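Local coordinates for protein membrane-bound lytic murein transglycosylase A (Burkholderia pseudomallei, PDB 6QK4) that probably cleaves the beta-1,4 linkage between N-acetylmuramic acid and N-acetylglucosamine in peptidoglycan, forming a 1,6-anhydro bond in the muramic acid residue, at residues A[38-43]-A[299-304]; A[139-144]-A[234-239]; A[285-290]-A[340-345]. All coordinates share one frame; numbering follows the deposited sequence.

Interactions 1 and 3 share one region of the fold, with centres about 10 Å apart, whereas interaction 2 lies on the other side of the chain's centre, its own centre about 42 Å from that of interaction 1. Strand 285-291 lies between strands 336-346 and 298-307 and so joins interactions 1 and 3, pairing with 298-307 through V286 and L288. Interaction 3 is fully buried, and regular backbone bonds and apolar side chains carry it. Interactions 1 and 2 are partly buried and join irregular loops to a strand and to a helix start; there a single charged side chain, D39 or R141, gathers most of the polar bonds.

Interaction 1 (A[38-43]-A[299-304]); sequences DDSLIG and LNRLVF
The polar bonds of this contact converge on the carboxylate of D39, in the loop that leads into helix 44-55. Its CG is anti to the backbone N (chi1 -175°), which sends the group at strand 298-307. There OD2 takes the backbone N-H of L302 at 2.8 Å from N to O, in a nearly straight bond that arrives from above the carboxylate plane. An aspartate suits the place because its second oxygen stays available: OD1 forms a salt bridge with R301 NH1 at 3.2 Å. R301 starts out pointing away from the loop, and the bend at chi2 (-73°) helps bring its guanidinium back; the two side chains cross at about a right angle, their flat ends 30° from parallel. R271, close to R301 and of like charge, forms a salt bridge with OD2, so D39 probably offsets both cations.

Two small turns shape the loop. OD1 of D39 also accepts from L41 N at 2.9 Å, an Asx turn, and OG of S40 accepts from I42 N at 3.1 Å, an ST turn; short polar side chains are what such turns require. They lead to G43, the N-cap of helix 44-55, whose positive phi is one that glycine adopts readily. The strand they face belongs to the 3D domain, a family of the double-psi beta-barrel clan.

The apolar part is small. CD2 of L41 meets CD2 of L302 at 4.1 Å, the two leucines crossing obliquely, and helix 76-86 adds F83 against L302.

Packing at polar edges completes the contact. CB of D39 rests on N300 O at 3.3 Å. D38 and N300 lie side by side without bonding to each other; instead D38 OD2 accepts from A13 N, while N300 ND2 donates to A13 O.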
loop_
_atom_site.group_PDB
_atom_site.type_symbol
_atom_site.label_atom_id
_atom_site.label_comp_id
_atom_site.label_asym_id
_atom_site.label_seq_id
_atom_site.Cartn_x
_atom_site.Cartn_y
_atom_site.Cartn_z
ATOM N N ASP A 38 7.811 -6.776 -20.883
ATOM C CA ASP A 38 8.670 -6.725 -19.705
ATOM C C ASP A 38 7.977 -7.252 -18.435
ATOM O O ASP A 38 8.656 -7.678 -17.471
ATOM C CB ASP A 38 9.117 -5.289 -19.522
ATOM C CG ASP A 38 10.030 -4.822 -20.621
ATOM O OD1 ASP A 38 11.011 -5.572 -20.921
ATOM O OD2 ASP A 38 9.794 -3.671 -21.101
ATOM N N ASP A 39 6.664 -7.292 -18.432
ATOM C CA ASP A 39 5.946 -7.833 -17.287
ATOM C C ASP A 39 5.853 -9.358 -17.411
ATOM O O ASP A 39 5.356 -9.883 -18.424
ATOM C CB ASP A 39 4.551 -7.198 -17.231
ATOM C CG ASP A 39 3.762 -7.622 -15.952
ATOM O OD1 ASP A 39 4.328 -8.341 -15.092
ATOM O OD2 ASP A 39 2.597 -7.213 -15.830
ATOM N N SER A 40 6.375 -10.061 -16.395
ATOM C CA SER A 40 6.259 -11.512 -16.358
ATOM C C SER A 40 4.823 -11.963 -16.340
ATOM O O SER A 40 4.524 -13.098 -16.752
ATOM C CB SER A 40 6.924 -12.054 -15.100
ATOM O OG SER A 40 6.212 -11.629 -13.917
ATOM N N LEU A 41 3.923 -11.105 -15.825
ATOM C CA LEU A 41 2.493 -11.367 -15.557
ATOM C C LEU A 41 2.281 -12.305 -14.376
ATOM O O LEU A 41 1.131 -12.634 -14.083
ATOM C CB LEU A 41 1.733 -11.934 -16.792
ATOM C CG LEU A 41 1.638 -10.940 -17.955
ATOM C CD1 LEU A 41 1.006 -11.630 -19.160
ATOM C CD2 LEU A 41 0.807 -9.692 -17.555
ATOM N N ILE A 42 3.347 -12.660 -13.636
ATOM C CA ILE A 42 3.187 -13.542 -12.476
ATOM C C ILE A 42 2.384 -12.828 -11.397
ATOM O O ILE A 42 2.724 -11.713 -11.001
ATOM C CB ILE A 42 4.531 -13.976 -11.900
ATOM C CG1 ILE A 42 5.310 -14.838 -12.920
ATOM C CG2 ILE A 42 4.265 -14.772 -10.597
ATOM C CD1 ILE A 42 6.745 -14.941 -12.569
ATOM N N GLY A 43 1.270 -13.437 -11.003
ATOM C CA GLY A 43 0.317 -12.810 -10.092
ATOM C C GLY A 43 -0.855 -12.116 -10.767
ATOM O O GLY A 43 -1.892 -11.881 -10.121
ATOM N N LEU A 299 9.748 -0.431 -14.087
ATOM C CA LEU A 299 8.711 -1.253 -13.455
ATOM C C LEU A 299 7.500 -1.187 -14.385
ATOM O O LEU A 299 6.864 -0.136 -14.513
ATOM C CB LEU A 299 8.382 -0.732 -12.048
ATOM C CG LEU A 299 7.236 -1.502 -11.343
ATOM C CD1 LEU A 299 7.600 -2.949 -11.220
ATOM C CD2 LEU A 299 7.239 -0.855 -9.932
ATOM N N ASN A 300 7.275 -2.264 -15.136
ATOM C CA ASN A 300 6.171 -2.345 -16.082
ATOM C C ASN A 300 5.209 -3.421 -15.610
ATOM O O ASN A 300 5.596 -4.587 -15.502
ATOM C CB ASN A 300 6.709 -2.710 -17.475
ATOM C CG ASN A 300 7.421 -1.521 -18.136
ATOM O OD1 ASN A 300 6.774 -0.634 -18.694
ATOM N ND2 ASN A 300 8.747 -1.529 -18.102
ATOM N N ARG A 301 3.967 -3.045 -15.261
ATOM C CA ARG A 301 3.172 -3.991 -14.461
ATOM C C ARG A 301 1.703 -3.866 -14.861
ATOM O O ARG A 301 1.173 -2.741 -14.858
ATOM C CB ARG A 301 3.218 -3.674 -12.930
ATOM C CG ARG A 301 4.111 -4.513 -11.986
ATOM C CD ARG A 301 3.538 -5.812 -11.791
ATOM N NE ARG A 301 4.050 -6.694 -10.754
ATOM C CZ ARG A 301 4.878 -7.713 -10.953
ATOM N NH1 ARG A 301 5.483 -7.880 -12.133
ATOM N NH2 ARG A 301 5.151 -8.533 -9.949
ATOM N N LEU A 302 1.054 -4.988 -15.185
ATOM C CA LEU A 302 -0.400 -5.022 -15.328
ATOM C C LEU A 302 -0.998 -5.102 -13.936
ATOM O O LEU A 302 -0.691 -6.023 -13.176
ATOM C CB LEU A 302 -0.842 -6.222 -16.163
ATOM C CG LEU A 302 -2.378 -6.328 -16.357
ATOM C CD1 LEU A 302 -3.007 -5.146 -17.116
ATOM C CD2 LEU A 302 -2.665 -7.635 -17.058
ATOM N N VAL A 303 -1.820 -4.112 -13.600
ATOM C CA VAL A 303 -2.449 -4.010 -12.291
ATOM C C VAL A 303 -3.955 -3.806 -12.500
ATOM O O VAL A 303 -4.468 -3.614 -13.629
ATOM C CB VAL A 303 -1.850 -2.850 -11.469
ATOM C CG1 VAL A 303 -0.292 -3.053 -11.320
ATOM C CG2 VAL A 303 -2.061 -1.499 -12.187
ATOM N N PHE A 304 -4.690 -3.827 -11.374
ATOM C CA PHE A 304 -6.152 -3.647 -11.448
ATOM C C PHE A 304 -6.562 -2.550 -10.490
ATOM O O PHE A 304 -6.067 -2.504 -9.366
ATOM C CB PHE A 304 -6.884 -4.947 -11.087
ATOM C CG PHE A 304 -6.707 -6.027 -12.126
ATOM C CD1 PHE A 304 -5.578 -6.801 -12.104
ATOM C CD2 PHE A 304 -7.729 -6.280 -13.063
ATOM C CE1 PHE A 304 -5.418 -7.810 -13.089
ATOM C CE2 PHE A 304 -7.591 -7.272 -14.052
ATOM C CZ PHE A 304 -6.388 -8.015 -14.046
#

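Interaction 2 (A[139-144]-A[234-239]); sequences PARAQL and DTNPRF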
loop_
_atom_site.group_PDB
_atom_site.type_symbol
_atom_site.label_atom_id
_atom_site.label_comp_id
_atom_site.label_asym_id
_atom_site.label_seq_id
_atom_site.Cartn_x
_atom_site.Cartn_y
_atom_site.Cartn_z
ATOM N N PRO A 139 -1.546 15.353 26.429
ATOM C CA PRO A 139 -0.137 15.720 26.318
ATOM C C PRO A 139 0.583 14.869 25.284
ATOM O O PRO A 139 0.080 13.860 24.801
ATOM C CB PRO A 139 0.412 15.447 27.718
ATOM C CG PRO A 139 -0.474 14.351 28.250
ATOM C CD PRO A 139 -1.846 14.680 27.704
ATOM N N ALA A 140 1.802 15.317 24.978
ATOM C CA ALA A 140 2.769 14.584 24.163
ATOM C C ALA A 140 2.926 13.128 24.613
ATOM O O ALA A 140 2.793 12.804 25.796
ATOM C CB ALA A 140 4.121 15.287 24.247
ATOM N N ARG A 141 3.299 12.267 23.646
ATOM C CA ARG A 141 3.576 10.845 23.881
ATOM C C ARG A 141 4.352 10.563 25.165
ATOM O O ARG A 141 3.990 9.680 25.956
ATOM C CB ARG A 141 4.329 10.286 22.637
ATOM C CG ARG A 141 5.215 9.004 22.859
ATOM C CD ARG A 141 6.106 8.607 21.617
ATOM N NE ARG A 141 5.332 8.660 20.314
ATOM C CZ ARG A 141 4.771 7.596 19.706
ATOM N NH1 ARG A 141 4.914 6.377 20.223
ATOM N NH2 ARG A 141 4.065 7.739 18.577
ATOM N N ALA A 142 5.408 11.331 25.414
ATOM C CA ALA A 142 6.292 10.967 26.502
ATOM C C ALA A 142 5.585 11.103 27.837
ATOM O O ALA A 142 5.828 10.300 28.741
ATOM C CB ALA A 142 7.546 11.832 26.456
ATOM N N GLN A 143 4.678 12.076 27.953
ATOM C CA GLN A 143 3.976 12.293 29.216
ATOM C C GLN A 143 2.721 11.446 29.279
ATOM O O GLN A 143 2.366 10.957 30.350
ATOM C CB GLN A 143 3.627 13.767 29.392
ATOM C CG GLN A 143 4.836 14.617 29.895
ATOM C CD GLN A 143 6.034 14.605 28.953
ATOM O OE1 GLN A 143 7.160 14.248 29.355
ATOM N NE2 GLN A 143 5.819 15.037 27.705
ATOM N N LEU A 144 2.057 11.261 28.131
ATOM C CA LEU A 144 0.939 10.336 28.061
ATOM C C LEU A 144 1.344 8.952 28.568
ATOM O O LEU A 144 0.639 8.344 29.392
ATOM C CB LEU A 144 0.446 10.271 26.609
ATOM C CG LEU A 144 -0.851 9.579 26.315
ATOM C CD1 LEU A 144 -1.957 10.235 27.073
ATOM C CD2 LEU A 144 -1.051 9.736 24.809
ATOM N N ASP A 234 10.203 8.980 22.015
ATOM C CA ASP A 234 9.646 10.132 22.711
ATOM C C ASP A 234 9.939 11.449 22.000
ATOM O O ASP A 234 9.280 12.449 22.292
ATOM C CB ASP A 234 10.194 10.202 24.123
ATOM C CG ASP A 234 9.494 9.278 25.066
ATOM O OD1 ASP A 234 8.482 8.649 24.662
ATOM O OD2 ASP A 234 9.967 9.161 26.206
ATOM N N THR A 235 10.871 11.476 21.050
ATOM C CA THR A 235 11.056 12.708 20.298
ATOM C C THR A 235 9.895 13.004 19.355
ATOM O O THR A 235 9.888 14.080 18.756
ATOM C CB THR A 235 12.361 12.675 19.499
ATOM O OG1 THR A 235 12.239 11.731 18.436
ATOM C CG2 THR A 235 13.533 12.311 20.374
ATOM N N ASN A 236 8.936 12.069 19.163
ATOM C CA ASN A 236 7.727 12.313 18.393
ATOM C C ASN A 236 6.559 12.536 19.337
ATOM O O ASN A 236 6.014 11.561 19.877
ATOM C CB ASN A 236 7.421 11.132 17.446
ATOM C CG ASN A 236 6.065 11.273 16.770
ATOM O OD1 ASN A 236 5.591 12.392 16.584
ATOM N ND2 ASN A 236 5.412 10.144 16.404
ATOM N N PRO A 237 6.090 13.767 19.523
ATOM C CA PRO A 237 5.009 13.986 20.498
ATOM C C PRO A 237 3.684 13.378 20.081
ATOM O O PRO A 237 2.833 13.123 20.949
ATOM C CB PRO A 237 4.923 15.519 20.614
ATOM C CG PRO A 237 5.570 16.046 19.400
ATOM C CD PRO A 237 6.582 15.018 18.914
ATOM N N ARG A 238 3.482 13.107 18.793
ATOM C CA ARG A 238 2.210 12.538 18.381
ATOM C C ARG A 238 2.067 11.094 18.862
ATOM O O ARG A 238 3.049 10.337 18.905
ATOM C CB ARG A 238 2.079 12.611 16.860
ATOM C CG ARG A 238 0.687 12.331 16.382
ATOM C CD ARG A 238 0.634 12.544 14.896
ATOM N NE ARG A 238 -0.724 12.470 14.369
ATOM C CZ ARG A 238 -1.681 13.379 14.580
ATOM N NH1 ARG A 238 -1.454 14.454 15.344
ATOM N NH2 ARG A 238 -2.882 13.207 14.038
ATOM N N PHE A 239 0.840 10.736 19.240
ATOM C CA PHE A 239 0.457 9.406 19.731
ATOM C C PHE A 239 -0.886 8.990 19.136
ATOM O O PHE A 239 -1.895 9.680 19.320
ATOM C CB PHE A 239 0.369 9.357 21.272
ATOM C CG PHE A 239 0.470 7.967 21.813
ATOM C CD1 PHE A 239 1.729 7.392 22.027
ATOM C CD2 PHE A 239 -0.667 7.205 22.020
ATOM C CE1 PHE A 239 1.821 6.080 22.507
ATOM C CE2 PHE A 239 -0.592 5.888 22.470
ATOM C CZ PHE A 239 0.663 5.323 22.695
HETATM O O HOH W 1 6.855 13.105 23.509
#
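The guanidinium of R141 has the F239 ring over one face, CD1 standing 3.8 Å above its centre, while N236 O lies in its plane at the edge. The ring is inclined 55° to the guanidinium, so the two do not stack flat. CD2 of L144 reaches the same ring at 3.8 Å from F239 CD2, approaching obliquely; a leucine packs well against the ring here. F241 meets F239 edge-to-face.

R141 runs extended through chi2 and turns at chi3 (-45°), which brings its guanidinium against the carbonyls of the 234-239 loop. NE donates to N236 O at 3.0 Å. NH2 donates to R238 O at 2.8 Å, bent and tilted from the guanidinium plane, and also reaches Q168; NE adds a weak bond to R238 O. The loop is held in shape by an Asx turn, R238 N to N236 OD1, whose oxygen also accepts from R196 N.

The backbone contributes as well. A140 is the N-cap of helix 141-147, and its carbonyl takes the N-H groups of Q143 and L144. The earlier amides of that first turn look to the loop: R141 N donates to P237 O at 2.9 Å, and A142 N reaches D234 O through a water. Alanines let the backbones come close, CB of A140 lying 3.7 Å from P237 CB and CB of A142 on the D234 carboxylate carbon. Thus the start of a helix and a loop of the MltA insert domain are joined.

N236 O and R238 O thus receive the side chain, and their partial negative charge would help to stabilise the cation. D234 OD1, 5.4 Å from R141 NE, is too far for a salt bridge but may add some electrostatic help, while its OD2 bridges to R146.

Interaction 3 (A[285-290]-A[340-345]); sequences PVFLQT and RMWLLF
Strands 285-291 and 336-346 form an antiparallel pair within the 3D domain. F287 and W342, like Q289 and R340, are hydrogen-bonded pairs. F287 N donates to W342 O at 2.8 Å, and W342 N answers to F287 O; Q289 and R340 exchange the same two bonds. P285 opens strand 285-291: its carbonyl takes L344 N at 2.9 Å from N to O, in an almost straight bond, but its ring, lacking an N-H, sets CD against L344 O at 3.4 Å. The pairing therefore has one bond here instead of two, and P285 CB packs on L344 CD2.

The non-hydrogen-bonded pairs, V286 with L343 and L288 with M341, put an apolar row on one face of the sheet. The two branches of V286 are shared out: CG1 reaches diagonally to M341 CG at 3.7 Å, and CG2 lies beside L343 CD2 at 3.8 Å. L288 CD1 runs alongside M341, 3.9 Å from its CG. M341, extended beyond CG, is long and pliant enough to touch both neighbours. Y320 and A318 of strand 317-324 touch L288 and M341 respectively, consistent with this row facing the inside of a barrel-like fold.

The other face carries F287, Q289, R340 and W342. W342 turns the edge of its indole to the neighbouring strand, so F287 O and Q289 OE1 both lie near the ring plane. OE1 comes 3.3 Å from W342 CH2, where the slightly positive rim of the ring would suit an oxygen; NE2 of Q289 donates to A13 O. CE3 of W342 sits at the edge of the F287 ring, 4.3 Å from CD2. R340, bent at chi2, leads its guanidinium away to a salt bridge with D100 and a hydrogen bond with Q19.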
loop_
_atom_site.group_PDB
_atom_site.type_symbol
_atom_site.label_atom_id
_atom_site.label_comp_id
_atom_site.label_asym_id
_atom_site.label_seq_id
_atom_site.Cartn_x
_atom_site.Cartn_y
_atom_site.Cartn_z
ATOM N N PRO A 285 -8.653 -2.813 -15.472
ATOM C CA PRO A 285 -7.237 -3.211 -15.513
ATOM C C PRO A 285 -6.427 -2.095 -16.161
ATOM O O PRO A 285 -6.900 -1.417 -17.069
ATOM C CB PRO A 285 -7.231 -4.469 -16.414
ATOM C CG PRO A 285 -8.750 -4.797 -16.642
ATOM C CD PRO A 285 -9.451 -3.441 -16.548
ATOM N N VAL A 286 -5.192 -1.898 -15.686
ATOM C CA VAL A 286 -4.351 -0.772 -16.085
ATOM C C VAL A 286 -2.959 -1.340 -16.340
ATOM O O VAL A 286 -2.405 -2.033 -15.477
ATOM C CB VAL A 286 -4.230 0.315 -14.993
ATOM C CG1 VAL A 286 -3.351 1.512 -15.500
ATOM C CG2 VAL A 286 -5.620 0.837 -14.599
ATOM N N PHE A 287 -2.363 -1.021 -17.514
ATOM C CA PHE A 287 -0.961 -1.356 -17.675
ATOM C C PHE A 287 -0.170 -0.137 -17.236
ATOM O O PHE A 287 -0.400 0.966 -17.758
ATOM C CB PHE A 287 -0.595 -1.783 -19.112
ATOM C CG PHE A 287 0.779 -2.428 -19.120
ATOM C CD1 PHE A 287 0.928 -3.719 -18.642
ATOM C CD2 PHE A 287 1.917 -1.694 -19.431
ATOM C CE1 PHE A 287 2.128 -4.316 -18.561
ATOM C CE2 PHE A 287 3.207 -2.299 -19.320
ATOM C CZ PHE A 287 3.311 -3.602 -18.842
ATOM N N LEU A 288 0.683 -0.325 -16.216
ATOM C CA LEU A 288 1.407 0.748 -15.566
ATOM C C LEU A 288 2.882 0.670 -15.965
ATOM O O LEU A 288 3.512 -0.354 -15.770
ATOM C CB LEU A 288 1.227 0.617 -14.031
ATOM C CG LEU A 288 1.772 1.756 -13.186
ATOM C CD1 LEU A 288 1.154 3.107 -13.556
ATOM C CD2 LEU A 288 1.523 1.444 -11.671
ATOM N N GLN A 289 3.418 1.778 -16.474
ATOM C CA GLN A 289 4.837 1.888 -16.775
ATOM C C GLN A 289 5.406 2.941 -15.844
ATOM O O GLN A 289 4.946 4.088 -15.867
ATOM C CB GLN A 289 5.006 2.295 -18.233
ATOM C CG GLN A 289 6.530 2.515 -18.587
ATOM C CD GLN A 289 6.683 2.885 -20.053
ATOM O OE1 GLN A 289 5.728 3.370 -20.689
ATOM N NE2 GLN A 289 7.859 2.645 -20.601
ATOM N N THR A 290 6.381 2.551 -15.017
ATOM C CA THR A 290 6.925 3.467 -14.004
ATOM C C THR A 290 8.356 2.979 -13.651
ATOM O O THR A 290 8.995 2.308 -14.472
ATOM C CB THR A 290 5.925 3.614 -12.827
ATOM O OG1 THR A 290 6.452 4.588 -11.925
ATOM C CG2 THR A 290 5.758 2.309 -12.001
ATOM N N ARG A 340 3.227 6.165 -16.673
ATOM C CA ARG A 340 2.325 6.142 -17.843
ATOM C C ARG A 340 1.299 5.009 -17.689
ATOM O O ARG A 340 1.592 3.929 -17.135
ATOM C CB ARG A 340 3.104 5.907 -19.134
ATOM C CG ARG A 340 4.032 7.053 -19.487
ATOM C CD ARG A 340 3.245 8.317 -19.853
ATOM N NE ARG A 340 4.169 9.441 -20.153
ATOM C CZ ARG A 340 4.765 9.682 -21.343
ATOM N NH1 ARG A 340 4.600 8.849 -22.390
ATOM N NH2 ARG A 340 5.609 10.748 -21.426
ATOM N N MET A 341 0.107 5.224 -18.225
ATOM C CA MET A 341 -0.985 4.248 -18.078
ATOM C C MET A 341 -1.660 3.954 -19.403
ATOM O O MET A 341 -1.821 4.852 -20.239
ATOM C CB MET A 341 -2.103 4.757 -17.122
ATOM C CG MET A 341 -1.631 4.736 -15.731
ATOM S SD MET A 341 -3.079 5.437 -14.792
ATOM C CE MET A 341 -2.408 5.237 -13.151
ATOM N N TRP A 342 -2.075 2.693 -19.563
ATOM C CA TRP A 342 -3.078 2.275 -20.537
ATOM C C TRP A 342 -4.214 1.593 -19.795
ATOM O O TRP A 342 -3.967 0.682 -18.986
ATOM C CB TRP A 342 -2.489 1.267 -21.548
ATOM C CG TRP A 342 -1.374 1.882 -22.389
ATOM C CD1 TRP A 342 -1.475 2.251 -23.705
ATOM C CD2 TRP A 342 -0.025 2.252 -21.968
ATOM N NE1 TRP A 342 -0.252 2.819 -24.136
ATOM C CE2 TRP A 342 0.609 2.865 -23.073
ATOM C CE3 TRP A 342 0.669 2.175 -20.738
ATOM C CZ2 TRP A 342 1.956 3.311 -23.032
ATOM C CZ3 TRP A 342 2.014 2.690 -20.675
ATOM C CH2 TRP A 342 2.627 3.233 -21.838
ATOM N N LEU A 343 -5.461 1.995 -20.083
ATOM C CA LEU A 343 -6.628 1.325 -19.507
ATOM C C LEU A 343 -7.079 0.214 -20.446
ATOM O O LEU A 343 -7.122 0.403 -21.668
ATOM C CB LEU A 343 -7.764 2.327 -19.317
ATOM C CG LEU A 343 -7.506 3.591 -18.503
ATOM C CD1 LEU A 343 -8.828 4.211 -18.026
ATOM C CD2 LEU A 343 -6.695 3.356 -17.285
ATOM N N LEU A 344 -7.369 -0.947 -19.900
ATOM C CA LEU A 344 -7.892 -2.037 -20.714
ATOM C C LEU A 344 -9.421 -2.039 -20.641
ATOM O O LEU A 344 -9.986 -1.896 -19.563
ATOM C CB LEU A 344 -7.408 -3.394 -20.213
ATOM C CG LEU A 344 -5.945 -3.798 -20.495
ATOM C CD1 LEU A 344 -4.990 -2.884 -19.891
ATOM C CD2 LEU A 344 -5.744 -5.155 -19.968
ATOM N N PHE A 345 -10.074 -2.278 -21.788
ATOM C CA PHE A 345 -11.535 -2.435 -21.779
ATOM C C PHE A 345 -11.847 -3.751 -22.460
ATOM O O PHE A 345 -11.228 -4.060 -23.477
ATOM C CB PHE A 345 -12.227 -1.289 -22.517
ATOM C CG PHE A 345 -12.181 -0.019 -21.740
ATOM C CD1 PHE A 345 -13.123 0.230 -20.749
ATOM C CD2 PHE A 345 -11.149 0.898 -21.948
ATOM C CE1 PHE A 345 -13.054 1.385 -19.964
ATOM C CE2 PHE A 345 -11.054 2.042 -21.194
ATOM C CZ PHE A 345 -11.996 2.308 -20.180
#